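Local coordinates for beta-ketoacyl-[acyl-carrier-protein] synthase FabY (Pseudomonas aeruginosa, PDB 4CW4) that catalyses the condensation of acetyl-CoA with malonyl-ACP to form acetoacetyl-ACP, the primer that initiates fatty acid biosynthesis, at residues A[118-130]-A[142-154]. Numbering follows the deposited sequence.
Sequences QALTFKASPKQLP and AEDGEVLVSIHER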
# COMPACT_ATOMS: atom_id res chain seq x y z
N GLN A 118 28.28 35.58 -32.60
CA GLN A 118 28.53 34.24 -33.17
C GLN A 118 27.21 33.52 -33.48
O GLN A 118 26.27 33.55 -32.68
CB GLN A 118 29.32 33.38 -32.18
CG GLN A 118 30.81 33.71 -32.06
CD GLN A 118 31.62 33.20 -33.25
OE1 GLN A 118 31.42 32.07 -33.71
NE2 GLN A 118 32.52 34.04 -33.75
N ALA A 119 27.14 32.85 -34.63
CA ALA A 119 25.96 32.04 -34.95
C ALA A 119 25.85 30.84 -34.02
O ALA A 119 26.86 30.29 -33.56
CB ALA A 119 26.00 31.59 -36.41
N LEU A 120 24.61 30.44 -33.71
CA LEU A 120 24.34 29.20 -32.98
C LEU A 120 23.68 28.22 -33.93
O LEU A 120 22.46 28.26 -34.19
CB LEU A 120 23.45 29.46 -31.76
CG LEU A 120 22.97 28.22 -31.01
CD1 LEU A 120 24.06 27.18 -30.80
CD2 LEU A 120 22.39 28.65 -29.67
N THR A 121 24.50 27.32 -34.43
CA THR A 121 24.15 26.52 -35.57
C THR A 121 24.73 25.14 -35.38
O THR A 121 25.83 24.98 -34.85
CB THR A 121 24.74 27.15 -36.82
OG1 THR A 121 24.31 28.52 -36.87
CG2 THR A 121 24.29 26.45 -38.07
N PHE A 122 23.98 24.13 -35.82
CA PHE A 122 24.44 22.76 -35.72
C PHE A 122 23.71 21.91 -36.74
O PHE A 122 22.65 22.31 -37.25
CB PHE A 122 24.23 22.22 -34.31
CG PHE A 122 22.81 22.33 -33.82
CD1 PHE A 122 21.88 21.34 -34.11
CD2 PHE A 122 22.41 23.42 -33.06
CE1 PHE A 122 20.58 21.44 -33.66
CE2 PHE A 122 21.11 23.53 -32.62
CZ PHE A 122 20.19 22.54 -32.91
N LYS A 123 24.28 20.76 -37.05
CA LYS A 123 23.57 19.79 -37.87
C LYS A 123 22.97 18.74 -36.96
O LYS A 123 23.51 18.42 -35.89
CB LYS A 123 24.48 19.15 -38.90
CG LYS A 123 25.46 18.16 -38.35
CD LYS A 123 26.53 17.87 -39.39
CE LYS A 123 27.30 16.61 -39.09
NZ LYS A 123 28.25 16.33 -40.20
N ALA A 124 21.84 18.21 -37.41
CA ALA A 124 21.11 17.25 -36.61
C ALA A 124 20.26 16.37 -37.49
O ALA A 124 19.92 16.72 -38.60
CB ALA A 124 20.23 17.96 -35.63
N SER A 125 19.91 15.20 -36.96
CA SER A 125 18.93 14.33 -37.56
C SER A 125 17.55 14.95 -37.32
O SER A 125 17.20 15.24 -36.18
CB SER A 125 18.99 12.94 -36.92
OG SER A 125 20.32 12.46 -36.89
N PRO A 126 16.76 15.16 -38.39
CA PRO A 126 15.46 15.78 -38.18
C PRO A 126 14.54 15.00 -37.24
O PRO A 126 13.69 15.61 -36.59
CB PRO A 126 14.88 15.89 -39.60
CG PRO A 126 15.71 15.03 -40.45
CD PRO A 126 17.05 14.96 -39.82
N LYS A 127 14.72 13.68 -37.14
CA LYS A 127 13.89 12.90 -36.22
C LYS A 127 14.18 13.20 -34.75
O LYS A 127 13.40 12.83 -33.88
CB LYS A 127 14.03 11.40 -36.48
CG LYS A 127 13.07 10.82 -37.55
CD LYS A 127 11.58 11.19 -37.35
CE LYS A 127 11.06 10.94 -35.93
NZ LYS A 127 9.80 11.70 -35.63
N GLN A 128 15.31 13.83 -34.46
CA GLN A 128 15.66 14.15 -33.07
C GLN A 128 15.30 15.58 -32.69
O GLN A 128 15.52 15.99 -31.56
CB GLN A 128 17.15 13.93 -32.83
CG GLN A 128 17.59 12.47 -32.94
CD GLN A 128 19.01 12.23 -32.45
OE1 GLN A 128 19.86 13.13 -32.48
NE2 GLN A 128 19.28 11.01 -31.99
N LEU A 129 14.77 16.35 -33.64
CA LEU A 129 14.39 17.73 -33.35
C LEU A 129 13.03 17.77 -32.66
O LEU A 129 12.21 16.87 -32.86
CB LEU A 129 14.32 18.54 -34.65
CG LEU A 129 15.68 18.68 -35.35
CD1 LEU A 129 15.57 19.47 -36.62
CD2 LEU A 129 16.74 19.32 -34.45
N PRO A 130 12.79 18.81 -31.84
CA PRO A 130 11.47 18.94 -31.21
C PRO A 130 10.32 18.93 -32.21
O PRO A 130 10.47 19.39 -33.36
CB PRO A 130 11.53 20.30 -30.51
CG PRO A 130 12.98 20.59 -30.34
CD PRO A 130 13.64 19.98 -31.55
N ALA A 142 20.43 19.54 -45.55
CA ALA A 142 21.86 19.24 -45.51
C ALA A 142 22.10 17.85 -46.08
O ALA A 142 21.17 17.19 -46.56
CB ALA A 142 22.38 19.35 -44.08
N GLU A 143 23.36 17.42 -46.04
CA GLU A 143 23.75 16.15 -46.61
C GLU A 143 23.39 14.99 -45.68
O GLU A 143 23.26 15.18 -44.47
CB GLU A 143 25.26 16.15 -46.89
CG GLU A 143 25.81 14.83 -47.43
CD GLU A 143 27.31 14.86 -47.65
OE1 GLU A 143 27.94 15.89 -47.30
OE2 GLU A 143 27.86 13.86 -48.15
N ASP A 144 23.23 13.81 -46.26
CA ASP A 144 23.08 12.57 -45.51
C ASP A 144 21.86 12.57 -44.59
O ASP A 144 21.93 12.12 -43.45
CB ASP A 144 24.35 12.26 -44.70
CG ASP A 144 25.49 11.76 -45.57
OD1 ASP A 144 25.24 10.84 -46.39
OD2 ASP A 144 26.62 12.27 -45.44
N GLY A 145 20.75 13.09 -45.10
CA GLY A 145 19.49 13.03 -44.38
C GLY A 145 19.38 14.00 -43.22
O GLY A 145 18.32 14.12 -42.60
N GLU A 146 20.47 14.70 -42.92
CA GLU A 146 20.48 15.63 -41.79
C GLU A 146 20.01 17.01 -42.23
O GLU A 146 19.85 17.27 -43.42
CB GLU A 146 21.87 15.71 -41.17
CG GLU A 146 22.43 14.35 -40.80
CD GLU A 146 23.14 14.36 -39.47
OE1 GLU A 146 24.20 15.00 -39.37
OE2 GLU A 146 22.62 13.72 -38.52
N VAL A 147 19.77 17.88 -41.25
CA VAL A 147 19.39 19.26 -41.52
C VAL A 147 20.29 20.22 -40.77
O VAL A 147 20.89 19.86 -39.75
CB VAL A 147 17.91 19.55 -41.13
CG1 VAL A 147 16.95 18.78 -42.03
CG2 VAL A 147 17.66 19.22 -39.65
N LEU A 148 20.37 21.44 -41.27
CA LEU A 148 21.16 22.50 -40.66
C LEU A 148 20.25 23.41 -39.86
O LEU A 148 19.35 24.03 -40.40
CB LEU A 148 21.89 23.29 -41.74
CG LEU A 148 22.84 24.37 -41.24
CD1 LEU A 148 23.97 23.79 -40.39
CD2 LEU A 148 23.41 25.17 -42.43
N VAL A 149 20.47 23.46 -38.55
CA VAL A 149 19.60 24.21 -37.65
C VAL A 149 20.32 25.43 -37.11
O VAL A 149 21.49 25.35 -36.75
CB VAL A 149 19.21 23.33 -36.46
CG1 VAL A 149 18.24 24.05 -35.55
CG2 VAL A 149 18.61 22.02 -36.96
N SER A 150 19.62 26.55 -37.05
CA SER A 150 20.13 27.74 -36.37
C SER A 150 19.09 28.30 -35.45
O SER A 150 17.90 28.29 -35.74
CB SER A 150 20.58 28.82 -37.35
OG SER A 150 21.65 28.34 -38.13
N ILE A 151 19.56 28.78 -34.31
CA ILE A 151 18.72 29.28 -33.24
C ILE A 151 18.98 30.78 -33.10
O ILE A 151 20.13 31.22 -33.14
CB ILE A 151 19.05 28.54 -31.92
CG1 ILE A 151 18.63 27.07 -32.04
CG2 ILE A 151 18.36 29.21 -30.75
CD1 ILE A 151 19.05 26.19 -30.87
N HIS A 152 17.91 31.54 -32.92
CA HIS A 152 17.99 33.01 -32.93
C HIS A 152 17.50 33.65 -31.64
O HIS A 152 17.68 34.87 -31.43
CB HIS A 152 17.17 33.56 -34.08
CG HIS A 152 17.48 32.89 -35.38
ND1 HIS A 152 18.62 33.18 -36.09
CD2 HIS A 152 16.86 31.89 -36.04
CE1 HIS A 152 18.67 32.42 -37.16
NE2 HIS A 152 17.61 31.63 -37.16
N GLU A 153 16.92 32.83 -30.77
CA GLU A 153 16.24 33.27 -29.56
C GLU A 153 16.80 32.42 -28.42
O GLU A 153 17.24 31.29 -28.66
CB GLU A 153 14.76 32.95 -29.69
CG GLU A 153 13.80 34.07 -29.40
CD GLU A 153 12.38 33.54 -29.18
OE1 GLU A 153 11.90 32.74 -30.01
OE2 GLU A 153 11.75 33.91 -28.17
N ARG A 154 16.78 32.94 -27.19
CA ARG A 154 17.13 32.13 -26.03
C ARG A 154 16.22 30.91 -25.96
O ARG A 154 15.02 31.01 -26.16
CB ARG A 154 17.00 32.91 -24.72
CG ARG A 154 17.47 32.13 -23.50
CD ARG A 154 17.12 32.82 -22.19
NE ARG A 154 17.67 34.17 -22.08
CZ ARG A 154 17.43 34.99 -21.06
NH1 ARG A 154 16.64 34.61 -20.06
NH2 ARG A 154 17.97 36.21 -21.04
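The Phe122 ring leans over Val149 in a small three-stranded antiparallel sheet. The sheet projects far from the centre of the chain, away from the active-site residues of the ketosynthase. Strand 120-124 is an edge strand within its chain and pairs with the central strand, 147-151. Strands 138-141 and 147-151 form a beta hairpin, closed by a type I' turn from Glu143 to Glu146. Phe122 and Val149 are a hydrogen-bonded pair. Val149 N reaches Phe122 O at 2.8 Å, and Phe122 N gives a bond back to Val149 O. Ala124 and Val147 repeat this two-way pairing.

One side of the sheet is apolar. Val149 CB is the bump under one face of the Phe122 ring, set toward the rim, 4.0 Å from the ring centroid. With chi1 at 55° the ring sits between backbone N and carbonyl carbon, and its far end, CE1 and CZ, comes over Val149. Val149 CG1 meets Phe122 CZ at 3.6 Å. Ile151 CD1 comes to the ring edge, in plane, near CE2. Ile151 CB in turn packs against Leu120 CD2. Beyond Ala124, a short 3-10 segment brings Leu129 back over the same side. Its CD1 sits in the notch between Val147 CG2, 3.7 Å away, and Val149 CG2. Leu112 of the second subunit packs on Phe122, and Lys108 NZ of that subunit bonds Leu129 O, so the sheet lies at the dimer contact.

The opposite side is more polar. Thr121 CG2 touches Leu148 CD1 at 3.5 Å. Thr121 OG1 and Ser150 OG share a hydrogen bond of 2.9 Å.

At the turn, Pro126 CD rests against Gly145 O. The bent Glu146 chain crosses Lys123, with OE1 beside the lysine methylenes but short of a salt bridge. In one of the two conformers of Ser125, OG gives Glu146 OE2 a hydrogen bond of 3.1 Å.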